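Periplasmic binding protein (Veillonella parvula, PDB 4OVK) probably binds a solute in the periplasm and delivers it to an ABC transporter for import. Local coordinates at residues Y183-N188 with I235-D240. Sequence-based numbering, arbitrary orientation.
Sequences YLQNKN and ILSNFD
Tyr-183 and Leu-184 run parallel to Ile-235 and Leu-236 at the ends of strands 180-184 and 233-236, the two central strands of a four-stranded parallel sheet, with Leu-184 N giving its hydrogen to Ile-235 O at 2.8 Å and Ser-237 N giving its own to Leu-184 O at 2.9 Å. Such a sheet is consistent with an alpha/beta lobe of a periplasmic binding protein. On one face of the sheet, the Ile-235 methyl CG2 sits over the Tyr-183 ring in a CH-pi contact, 3.8 Å from the ring centroid, while Ser-237 CB meets the ring edge; the phenol OH reaches on to Asp-279. On the other face, Leu-184 and Leu-236 lie side by side and touch through their CD2 methyls.

Past the strand ends, Ser-237 does double duty. Ser-237 OG donates to a lone pair of Gln-185 O at 2.8 Å and accepts from Phe-239 N, closing an ST turn. In Gln-185, chi1 (-160°) sets CG anti to the backbone N, and the chain, extended beyond CG, then lays OE1 over one face of the Phe-239 ring, offset toward the rim, 3.5 Å from Phe-239 CG.

Further out, Lys-187 bends at chi3 and chi4 and brings NZ to the syn side of Asp-240 OD2, a 2.7 Å salt bridge tilted 27° from the carboxylate plane. One water joins Lys-187 N firmly to Asp-240 OD1; another accepts from Lys-187 NZ and bonds only weakly to Asp-240 OD1. OD2 also accepts from Ile-242 N, and NZ reaches Ser-241 OG. An alanine in place of Asp-240 would probably leave the Lys-187 ammonium without its counter-charge and Ile-242 N without its acceptor, so that the lysine is less firmly held.

Apolar packing thus gives way to polar ties where the strands end: the serine hydroxyl joins the two loops at their base, and the charged pair with its waters ties them farther out.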
ATOM      1  N   TYR A 183      -7.223   0.584  14.576  1.00 16.96           N
ATOM      2  CA  TYR A 183      -6.043   0.323  13.764  1.00 15.43           C
ATOM      3  C   TYR A 183      -4.842   0.888  14.532  1.00 16.11           C
ATOM      4  O   TYR A 183      -4.651   2.099  14.606  1.00 17.25           O
ATOM      5  CB  TYR A 183      -6.201   0.953  12.375  1.00 17.84           C
ATOM      6  CG  TYR A 183      -5.500   0.210  11.233  1.00 16.68           C
ATOM      7  CD1 TYR A 183      -4.125   0.071  11.206  1.00 18.45           C
ATOM      8  CD2 TYR A 183      -6.227  -0.345  10.184  1.00 18.43           C
ATOM      9  CE1 TYR A 183      -3.486  -0.587  10.157  1.00 21.48           C
ATOM     10  CE2 TYR A 183      -5.606  -1.021   9.145  1.00 19.91           C
ATOM     11  CZ  TYR A 183      -4.233  -1.130   9.129  1.00 20.93           C
ATOM     12  OH  TYR A 183      -3.612  -1.779   8.082  1.00 23.61           O
ATOM     13  N   LEU A 184      -4.090  -0.011  15.162  1.00 16.21           N
ATOM     14  CA  LEU A 184      -2.963   0.345  16.014  1.00 15.83           C
ATOM     15  C   LEU A 184      -1.672   0.321  15.196  1.00 16.01           C
ATOM     16  O   LEU A 184      -1.343  -0.696  14.581  1.00 15.57           O
ATOM     17  CB  LEU A 184      -2.893  -0.632  17.213  1.00 16.63           C
ATOM     18  CG  LEU A 184      -1.776  -0.445  18.253  1.00 16.86           C
ATOM     19  CD1 LEU A 184      -1.879   0.888  18.990  1.00 19.07           C
ATOM     20  CD2 LEU A 184      -1.800  -1.599  19.257  1.00 17.61           C
ATOM     21  N   GLN A 185      -0.952   1.448  15.164  1.00 16.79           N
ATOM     22  CA  GLN A 185       0.266   1.532  14.355  1.00 16.81           C
ATOM     23  C   GLN A 185       1.456   0.796  14.961  1.00 18.45           C
ATOM     24  O   GLN A 185       2.228   0.145  14.237  1.00 18.64           O
ATOM     25  CB  GLN A 185       0.696   2.981  14.111  1.00 16.59           C
ATOM     26  CG  GLN A 185       1.637   3.098  12.906  1.00 20.48           C
ATOM     27  CD  GLN A 185       2.143   4.507  12.634  1.00 26.28           C
ATOM     28  OE1 GLN A 185       2.502   4.840  11.504  1.00 31.73           O
ATOM     29  NE2 GLN A 185       2.193   5.332  13.665  1.00 29.18           N
ATOM     30  N   ASN A 186       1.632   0.935  16.272  1.00 19.65           N
ATOM     31  CA  ASN A 186       2.901   0.562  16.903  1.00 20.17           C
ATOM     32  C   ASN A 186       2.766   0.248  18.396  1.00 21.32           C
ATOM     33  O   ASN A 186       1.652   0.119  18.902  1.00 18.69           O
ATOM     34  CB  ASN A 186       3.942   1.661  16.645  1.00 21.53           C
ATOM     35  CG  ASN A 186       3.517   3.018  17.151  1.00 21.07           C
ATOM     36  OD1 ASN A 186       2.798   3.135  18.138  1.00 23.70           O
ATOM     37  ND2 ASN A 186       4.002   4.067  16.489  1.00 24.41           N
ATOM     38  N   LYS A 187       3.906   0.133  19.083  1.00 21.29           N
ATOM     39  CA  LYS A 187       3.957  -0.162  20.517  1.00 23.39           C
ATOM     40  C   LYS A 187       3.897   1.086  21.395  1.00 26.38           C
ATOM     41  O   LYS A 187       4.093   0.996  22.614  1.00 29.04           O
ATOM     42  CB  LYS A 187       5.235  -0.943  20.836  1.00 25.70           C
ATOM     43  CG  LYS A 187       5.366  -2.233  20.040  1.00 23.41           C
ATOM     44  CD  LYS A 187       6.572  -3.061  20.464  1.00 26.67           C
ATOM     45  CE  LYS A 187       7.818  -2.671  19.711  1.00 31.10           C
ATOM     46  NZ  LYS A 187       7.736  -2.916  18.251  1.00 25.85           N
ATOM     47  N   ASN A 188       3.610   2.235  20.784  1.00 27.26           N
ATOM     48  CA  ASN A 188       3.622   3.517  21.477  1.00 29.79           C
ATOM     49  C   ASN A 188       2.261   4.217  21.399  1.00 27.98           C
ATOM     50  O   ASN A 188       2.192   5.442  21.351  1.00 30.64           O
ATOM     51  CB  ASN A 188       4.732   4.406  20.889  1.00 37.44           C
ATOM     52  CG  ASN A 188       5.192   5.491  21.848  1.00 44.54           C
ATOM     53  OD1 ASN A 188       5.113   5.334  23.070  1.00 57.52           O
ATOM     54  ND2 ASN A 188       5.692   6.599  21.295  1.00 52.18           N
ATOM     55  N   ILE A 235      -6.484  -4.179  14.515  1.00 12.69           N
ATOM     56  CA  ILE A 235      -5.602  -4.478  13.408  1.00 12.43           C
ATOM     57  C   ILE A 235      -4.272  -3.792  13.711  1.00 12.38           C
ATOM     58  O   ILE A 235      -4.253  -2.624  14.105  1.00 14.30           O
ATOM     59  CB  ILE A 235      -6.185  -3.977  12.074  1.00 13.40           C
ATOM     60  CG1 ILE A 235      -7.532  -4.680  11.797  1.00 16.65           C
ATOM     61  CG2 ILE A 235      -5.199  -4.180  10.937  1.00 16.37           C
ATOM     62  CD1 ILE A 235      -8.286  -4.053  10.674  1.00 19.14           C
ATOM     63  N   LEU A 236      -3.178  -4.534  13.562  1.00 12.81           N
ATOM     64  CA  LEU A 236      -1.835  -4.027  13.826  1.00 13.54           C
ATOM     65  C   LEU A 236      -1.173  -3.701  12.499  1.00 12.62           C
ATOM     66  O   LEU A 236      -1.174  -4.519  11.599  1.00 12.68           O
ATOM     67  CB  LEU A 236      -0.997  -5.075  14.566  1.00 13.34           C
ATOM     68  CG  LEU A 236      -1.571  -5.656  15.861  1.00 14.86           C
ATOM     69  CD1 LEU A 236      -0.706  -6.794  16.367  1.00 15.92           C
ATOM     70  CD2 LEU A 236      -1.714  -4.595  16.931  1.00 16.36           C
ATOM     71  N   SER A 237      -0.582  -2.512  12.387  1.00 13.48           N
ATOM     72  CA  SER A 237       0.040  -2.109  11.142  1.00 13.07           C
ATOM     73  C   SER A 237       1.402  -2.779  10.902  1.00 14.19           C
ATOM     74  O   SER A 237       1.966  -3.402  11.799  1.00 14.53           O
ATOM     75  CB  SER A 237       0.200  -0.586  11.114  1.00 15.32           C
ATOM     76  OG  SER A 237       1.473  -0.216  11.592  1.00 20.94           O
ATOM     77  N   ASN A 238       1.923  -2.615   9.683  1.00 15.15           N
ATOM     78  CA  ASN A 238       3.281  -3.068   9.309  1.00 16.46           C
ATOM     79  C   ASN A 238       4.343  -1.980   9.413  1.00 17.14           C
ATOM     80  O   ASN A 238       5.482  -2.164   8.954  1.00 19.71           O
ATOM     81  CB  ASN A 238       3.281  -3.653   7.891  1.00 18.57           C
ATOM     82  CG  ASN A 238       2.592  -5.001   7.827  1.00 19.51           C
ATOM     83  OD1 ASN A 238       1.454  -5.104   7.401  1.00 25.27           O
ATOM     84  ND2 ASN A 238       3.275  -6.030   8.281  1.00 15.52           N
ATOM     85  N   PHE A 239       4.001  -0.853  10.033  1.00 19.55           N
ATOM     86  CA  PHE A 239       5.002   0.192  10.320  1.00 21.97           C
ATOM     87  C   PHE A 239       5.944  -0.193  11.461  1.00 20.82           C
ATOM     88  O   PHE A 239       6.947   0.483  11.700  1.00 26.33           O
ATOM     89  CB  PHE A 239       4.311   1.513  10.681  1.00 23.81           C
ATOM     90  CG  PHE A 239       3.737   2.246   9.506  1.00 26.68           C
ATOM     91  CD1 PHE A 239       2.443   1.995   9.073  1.00 29.87           C
ATOM     92  CD2 PHE A 239       4.488   3.225   8.847  1.00 34.54           C
ATOM     93  CE1 PHE A 239       1.910   2.689   7.993  1.00 36.98           C
ATOM     94  CE2 PHE A 239       3.957   3.919   7.771  1.00 37.57           C
ATOM     95  CZ  PHE A 239       2.668   3.651   7.342  1.00 37.36           C
ATOM     96  N   ASP A 240       5.622  -1.277  12.159  1.00 21.71           N
ATOM     97  CA  ASP A 240       6.237  -1.623  13.426  1.00 20.65           C
ATOM     98  C   ASP A 240       6.256  -3.140  13.547  1.00 17.78           C
ATOM     99  O   ASP A 240       5.445  -3.822  12.910  1.00 19.60           O
ATOM    100  CB  ASP A 240       5.370  -1.031  14.545  1.00 22.64           C
ATOM    101  CG  ASP A 240       5.997  -1.163  15.897  1.00 22.82           C
ATOM    102  OD1 ASP A 240       6.802  -0.288  16.259  1.00 26.73           O
ATOM    103  OD2 ASP A 240       5.695  -2.154  16.596  1.00 26.41           O
TER
HETATM  104  O   HOH W   1       9.108  -2.151  15.792  1.00 20.60           O
HETATM  105  O   HOH W   2       6.620   0.875  18.600  1.00 38.64           O